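Local coordinates for protein positive phenol-degradative gene regulator (Ralstonia sp. E2, PDB 5FRY) that senses phenolic compounds through its N-terminal domain, the part present here, and activates transcription of phenol-degradation genes, probably as an ATP- and DNA-binding regulator, at residues A20-F25 with K83-G88. Numbering follows the deposited sequence.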
loop_
_atom_site.group_PDB
_atom_site.type_symbol
_atom_site.label_atom_id
_atom_site.label_comp_id
_atom_site.label_asym_id
_atom_site.label_seq_id
_atom_site.Cartn_x
_atom_site.Cartn_y
_atom_site.Cartn_z
ATOM N N ALA A 20 -14.058 -12.508 5.492
ATOM C CA ALA A 20 -13.259 -13.001 4.368
ATOM C C ALA A 20 -14.093 -13.094 3.086
ATOM O O ALA A 20 -13.579 -12.899 1.979
ATOM C CB ALA A 20 -12.654 -14.354 4.705
ATOM N N ARG A 21 -15.381 -13.392 3.252
ATOM C CA ARG A 21 -16.325 -13.477 2.139
ATOM C C ARG A 21 -16.447 -12.166 1.351
ATOM O O ARG A 21 -17.052 -12.133 0.281
ATOM C CB ARG A 21 -17.713 -13.878 2.651
ATOM C CG ARG A 21 -17.817 -15.293 3.207
ATOM C CD ARG A 21 -19.227 -15.567 3.729
ATOM N NE ARG A 21 -20.257 -15.386 2.702
ATOM C CZ ARG A 21 -21.565 -15.484 2.927
ATOM N NH1 ARG A 21 -22.012 -15.759 4.144
ATOM N NH2 ARG A 21 -22.434 -15.301 1.940
ATOM N N ARG A 22 -15.894 -11.087 1.894
ATOM C CA ARG A 22 -15.994 -9.770 1.265
ATOM C C ARG A 22 -14.710 -9.400 0.532
ATOM O O ARG A 22 -14.609 -8.333 -0.078
ATOM C CB ARG A 22 -16.333 -8.725 2.314
ATOM C CG ARG A 22 -17.627 -9.041 3.043
ATOM C CD ARG A 22 -18.113 -7.846 3.810
ATOM N NE ARG A 22 -19.563 -7.692 3.719
ATOM C CZ ARG A 22 -20.221 -7.481 2.584
ATOM N NH1 ARG A 22 -19.559 -7.422 1.426
ATOM N NH2 ARG A 22 -21.541 -7.347 2.607
ATOM N N LEU A 23 -13.730 -10.293 0.598
ATOM C CA LEU A 23 -12.463 -10.092 -0.092
ATOM C C LEU A 23 -12.505 -10.867 -1.397
ATOM O O LEU A 23 -12.600 -12.092 -1.402
ATOM C CB LEU A 23 -11.286 -10.531 0.774
ATOM C CG LEU A 23 -9.867 -10.238 0.294
ATOM C CD1 LEU A 23 -9.777 -8.840 -0.269
ATOM C CD2 LEU A 23 -8.918 -10.398 1.466
ATOM N N ARG A 24 -12.473 -10.132 -2.501
ATOM C CA ARG A 24 -12.620 -10.721 -3.819
ATOM C C ARG A 24 -11.383 -10.482 -4.653
ATOM O O ARG A 24 -11.075 -9.347 -5.018
ATOM C CB ARG A 24 -13.842 -10.150 -4.544
ATOM C CG ARG A 24 -14.082 -10.815 -5.915
ATOM C CD ARG A 24 -15.162 -10.111 -6.724
ATOM N NE ARG A 24 -14.596 -9.281 -7.786
ATOM C CZ ARG A 24 -14.604 -7.951 -7.786
ATOM N NH1 ARG A 24 -15.164 -7.277 -6.783
ATOM N NH2 ARG A 24 -14.056 -7.289 -8.798
ATOM N N PHE A 25 -10.673 -11.565 -4.951
ATOM C CA PHE A 25 -9.510 -11.515 -5.816
ATOM C C PHE A 25 -9.893 -11.814 -7.248
ATOM O O PHE A 25 -10.267 -12.934 -7.576
ATOM C CB PHE A 25 -8.464 -12.513 -5.359
ATOM C CG PHE A 25 -7.691 -12.078 -4.158
ATOM C CD1 PHE A 25 -8.199 -12.266 -2.883
ATOM C CD2 PHE A 25 -6.433 -11.514 -4.299
ATOM C CE1 PHE A 25 -7.477 -11.874 -1.771
ATOM C CE2 PHE A 25 -5.703 -11.124 -3.182
ATOM C CZ PHE A 25 -6.224 -11.304 -1.924
ATOM N N LYS A 83 -20.383 -1.632 9.080
ATOM C CA LYS A 83 -21.740 -1.161 9.344
ATOM C C LYS A 83 -22.772 -1.851 8.441
ATOM O O LYS A 83 -23.954 -1.878 8.779
ATOM C CB LYS A 83 -21.832 0.360 9.164
ATOM C CG LYS A 83 -21.366 1.204 10.355
ATOM C CD LYS A 83 -20.992 2.572 9.826
ATOM C CE LYS A 83 -20.521 3.534 10.886
ATOM N NZ LYS A 83 -20.661 4.943 10.359
ATOM N N THR A 84 -22.316 -2.408 7.324
ATOM C CA THR A 84 -23.193 -3.152 6.427
ATOM C C THR A 84 -23.642 -4.447 7.092
ATOM O O THR A 84 -24.836 -4.737 7.169
ATOM C CB THR A 84 -22.493 -3.481 5.096
ATOM O OG1 THR A 84 -21.160 -3.937 5.353
ATOM C CG2 THR A 84 -22.440 -2.250 4.203
ATOM N N MET A 85 -22.677 -5.221 7.577
ATOM C CA MET A 85 -22.966 -6.460 8.289
ATOM C C MET A 85 -23.124 -6.179 9.778
ATOM O O MET A 85 -22.189 -6.358 10.558
ATOM C CB MET A 85 -21.854 -7.485 8.060
ATOM C CG MET A 85 -20.470 -6.999 8.459
ATOM S SD MET A 85 -19.165 -7.676 7.415
ATOM C CE MET A 85 -18.990 -6.370 6.203
ATOM N N ARG A 86 -24.314 -5.731 10.164
ATOM C CA ARG A 86 -24.585 -5.349 11.540
ATOM C C ARG A 86 -25.929 -5.890 12.024
ATOM O O ARG A 86 -26.422 -5.502 13.085
ATOM C CB ARG A 86 -24.546 -3.824 11.657
ATOM C CG ARG A 86 -24.729 -3.284 13.061
ATOM C CD ARG A 86 -24.157 -1.889 13.173
ATOM N NE ARG A 86 -24.781 -1.117 14.244
ATOM C CZ ARG A 86 -24.439 0.129 14.550
ATOM N NH1 ARG A 86 -23.474 0.732 13.863
ATOM N NH2 ARG A 86 -25.054 0.769 15.539
ATOM N N SER A 87 -26.503 -6.799 11.238
ATOM C CA SER A 87 -27.828 -7.368 11.491
ATOM C C SER A 87 -28.121 -7.645 12.965
ATOM O O SER A 87 -28.951 -6.971 13.581
ATOM C CB SER A 87 -27.992 -8.663 10.690
ATOM O OG SER A 87 -26.850 -9.495 10.832
ATOM N N GLY A 88 -27.433 -8.633 13.525
ATOM C CA GLY A 88 -27.652 -9.024 14.906
ATOM C C GLY A 88 -26.387 -8.993 15.741
ATOM O O GLY A 88 -26.286 -9.687 16.755
#
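Arg22 and Met85 join two backbones that stay far apart: their CA atoms, the nearest pair across the contact, are 10.4 Å from each other. Two long side chains span the distance. This is a surface contact in the phenol-sensing domain. It links the type I beta turn from Ala20 to Leu23, which leads into strand 23-26, with the turn that follows helix 60-84. Met85 is the centre of an inverse gamma turn there. The two side chains reach out from their own backbones and overlap alongside rather than end to end. The chain of Arg22 bends at chi3 (140°), and a chi4 of -62° turns the guanidinium out of the line of the chain. In Met85 a chi1 of 57° tucks CG in between the two backbone branches, and two later bends lay its thioether beside the arginine. CE lies too near CD and NE of Arg22 in the model, so the fine placement of both side chains is doubtful. Thr84 adds only a marginal approach, with OG1 4.4 Å from Arg22 NH2. The buried surface is small, 111 Å² in all.

The Arg22 backbone bonds to Gly35, and Met85 also packs on Met97 of helix 97-104. Leu23 and Phe25 touch Leu41 and Leu23 of the second subunit, so the strand beside this contact lies at the dimer interface. The bound 3,4-dimethylphenol is about 14 Å from the Met85 side chain. As modelled, Met85 SD is 3.8 Å from Arg22 CD. The same sulfur meets the guanidinium at its edge, in its plane, 3.7 Å from Arg22 NE.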